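Local coordinates for putative surface anchored protein (Clostridium perfringens B, PDB 4NI6), which probably forms part of the repetitive Ig-domain shaft of a cell-surface adhesin, whose domains are stabilised by autocatalytically formed Thr-Gln ester cross-links, at residues F101-S106 with V124-D129. Sequence-based numbering, arbitrary orientation.
Sequences FENAES and VVKHED
Phe101 lays one face of its ring against Glu128: CB of Glu128 stands 3.8 Å from the centroid of the Phe101 ring and 16° off its normal, which meets the geometry of a CH-pi contact. CG of Phe101 is anti to the carbonyl carbon (chi1 -77°), and the ring reaches past CB to the backbone as well, with CE1 of Phe101 3.6 Å from C of Glu128. The two side chains cross at about a right angle. Farther along the same face of the sheet, Asn103 and Lys126 form a non-hydrogen-bonded pair and run side by side, pointing the same way. A bend at chi3 brings CE of Lys126 to 3.2 Å from OD1 of Asn103. NZ of Lys126 gives that OD1 of Asn103 a hydrogen bond, weak at 3.1 Å. Glu105 and Val124 continue this face through an aliphatic contact, CG of Glu105 to CG2 of Val124 at 3.9 Å. The backbones are antiparallel neighbours in one sheet of the Ig-like fold, their directions 173° apart and their axes approaching to 4.7 Å; strand 97-106 lies between strands 47-57 and 121-139. Two hydrogen-bonded pairs fix their register: Glu102 with His127, where N of His127 meets O of Glu102 at 2.8 Å, and Ala104 with Val125, where N of Ala104 meets O of Val125 at 2.8 Å. Side chains of these pairs occupy the other face, on which Glu102 and His127 both touch Thr5 of strand 3-9 and His127 also touches Gln135, consistent with the pair lying beside the internal ester cross-link. The Glu102 carboxylate leads away from the partner strand and comes close to Asp35. NE2 of His127 hydrogen-bonds to OD2 of Asp132, on the same strand 121-139.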
loop_
_atom_site.group_PDB
_atom_site.type_symbol
_atom_site.label_atom_id
_atom_site.label_comp_id
_atom_site.label_asym_id
_atom_site.label_seq_id
_atom_site.Cartn_x
_atom_site.Cartn_y
_atom_site.Cartn_z
ATOM N N PHE A 101 1.348 -2.683 2.500
ATOM C CA PHE A 101 0.113 -2.629 3.287
ATOM C C PHE A 101 -0.452 -1.198 3.217
ATOM O O PHE A 101 0.302 -0.222 3.202
ATOM C CB PHE A 101 0.454 -2.923 4.723
ATOM C CG PHE A 101 0.691 -4.371 5.056
ATOM C CD1 PHE A 101 0.715 -5.371 4.093
ATOM C CD2 PHE A 101 0.920 -4.726 6.384
ATOM C CE1 PHE A 101 0.954 -6.693 4.435
ATOM C CE2 PHE A 101 1.149 -6.053 6.740
ATOM C CZ PHE A 101 1.178 -7.034 5.764
ATOM N N GLU A 102 -1.794 -1.065 3.269
ATOM C CA GLU A 102 -2.454 0.257 3.308
ATOM C C GLU A 102 -3.585 0.246 4.332
ATOM O O GLU A 102 -4.268 -0.765 4.482
ATOM C CB GLU A 102 -3.067 0.581 1.955
ATOM C CG GLU A 102 -2.079 0.805 0.831
ATOM C CD GLU A 102 -1.291 2.115 0.882
ATOM O OE1 GLU A 102 -0.418 2.314 -0.018
ATOM O OE2 GLU A 102 -1.398 2.881 1.849
ATOM N N ASN A 103 -3.670 1.332 5.083
ATOM C CA ASN A 103 -4.701 1.517 6.095
ATOM C C ASN A 103 -5.235 2.935 5.955
ATOM O O ASN A 103 -4.509 3.913 6.118
ATOM C CB ASN A 103 -4.063 1.345 7.436
ATOM C CG ASN A 103 -5.064 1.362 8.563
ATOM O OD1 ASN A 103 -5.470 0.320 9.066
ATOM N ND2 ASN A 103 -5.496 2.554 8.943
ATOM N N ALA A 104 -6.548 3.038 5.727
ATOM C CA ALA A 104 -7.222 4.351 5.624
ATOM C C ALA A 104 -8.153 4.506 6.824
ATOM O O ALA A 104 -9.026 3.672 7.046
ATOM C CB ALA A 104 -8.058 4.426 4.359
ATOM N N GLU A 105 -7.930 5.552 7.593
ATOM C CA GLU A 105 -8.754 5.825 8.763
ATOM C C GLU A 105 -9.386 7.212 8.606
ATOM O O GLU A 105 -8.683 8.207 8.438
ATOM C CB GLU A 105 -7.888 5.825 10.016
ATOM C CG GLU A 105 -8.648 6.182 11.298
ATOM C CD GLU A 105 -7.707 6.536 12.426
ATOM O OE1 GLU A 105 -6.804 7.386 12.236
ATOM O OE2 GLU A 105 -7.863 5.947 13.505
ATOM N N SER A 106 -10.708 7.322 8.751
ATOM C CA SER A 106 -11.316 8.648 8.572
ATOM C C SER A 106 -10.838 9.612 9.653
ATOM O O SER A 106 -10.576 9.204 10.795
ATOM C CB SER A 106 -12.840 8.560 8.525
ATOM O OG SER A 106 -13.396 8.095 9.760
ATOM N N VAL A 124 -12.459 2.664 9.413
ATOM C CA VAL A 124 -11.124 2.127 9.063
ATOM C C VAL A 124 -11.369 1.106 7.987
ATOM O O VAL A 124 -12.121 0.157 8.167
ATOM C CB VAL A 124 -10.476 1.477 10.300
ATOM C CG1 VAL A 124 -9.219 0.715 9.892
ATOM C CG2 VAL A 124 -10.138 2.544 11.334
ATOM N N VAL A 125 -10.634 1.255 6.889
ATOM C CA VAL A 125 -10.666 0.296 5.798
ATOM C C VAL A 125 -9.212 0.032 5.415
ATOM O O VAL A 125 -8.401 0.952 5.260
ATOM C CB VAL A 125 -11.444 0.861 4.595
ATOM C CG1 VAL A 125 -11.604 -0.182 3.511
ATOM C CG2 VAL A 125 -12.836 1.325 5.050
ATOM N N LYS A 126 -8.861 -1.240 5.353
ATOM C CA LYS A 126 -7.461 -1.581 5.187
ATOM C C LYS A 126 -7.248 -2.709 4.201
ATOM O O LYS A 126 -8.176 -3.431 3.859
ATOM C CB LYS A 126 -6.873 -1.909 6.535
ATOM C CG LYS A 126 -7.370 -3.203 7.131
ATOM C CD LYS A 126 -7.009 -3.284 8.605
ATOM C CE LYS A 126 -7.521 -2.072 9.360
ATOM N NZ LYS A 126 -6.900 -1.940 10.708
ATOM N N HIS A 127 -6.019 -2.828 3.712
ATOM C CA HIS A 127 -5.629 -3.965 2.888
ATOM C C HIS A 127 -4.199 -4.323 3.220
ATOM O O HIS A 127 -3.255 -3.610 2.847
ATOM C CB HIS A 127 -5.760 -3.617 1.418
ATOM C CG HIS A 127 -5.552 -4.801 0.493
ATOM N ND1 HIS A 127 -6.381 -5.848 0.434
ATOM C CD2 HIS A 127 -4.496 -5.107 -0.340
ATOM C CE1 HIS A 127 -5.889 -6.777 -0.398
ATOM N NE2 HIS A 127 -4.718 -6.327 -0.862
ATOM N N GLU A 128 -4.077 -5.277 4.128
ATOM C CA GLU A 128 -2.803 -5.664 4.730
ATOM C C GLU A 128 -2.589 -7.168 4.550
ATOM O O GLU A 128 -2.603 -7.933 5.515
ATOM C CB GLU A 128 -2.794 -5.274 6.216
ATOM C CG GLU A 128 -3.042 -3.791 6.451
ATOM C CD GLU A 128 -3.069 -3.410 7.919
ATOM O OE1 GLU A 128 -3.466 -4.251 8.752
ATOM O OE2 GLU A 128 -2.687 -2.264 8.231
ATOM N N ASP A 129 -2.375 -7.576 3.296
ATOM C CA ASP A 129 -2.335 -8.986 2.927
ATOM C C ASP A 129 -0.968 -9.323 2.346
ATOM O O ASP A 129 -0.628 -8.955 1.211
ATOM C CB ASP A 129 -3.395 -9.240 1.858
ATOM C CG ASP A 129 -3.473 -10.692 1.440
ATOM O OD1 ASP A 129 -2.657 -11.536 1.884
ATOM O OD2 ASP A 129 -4.382 -11.002 0.644
#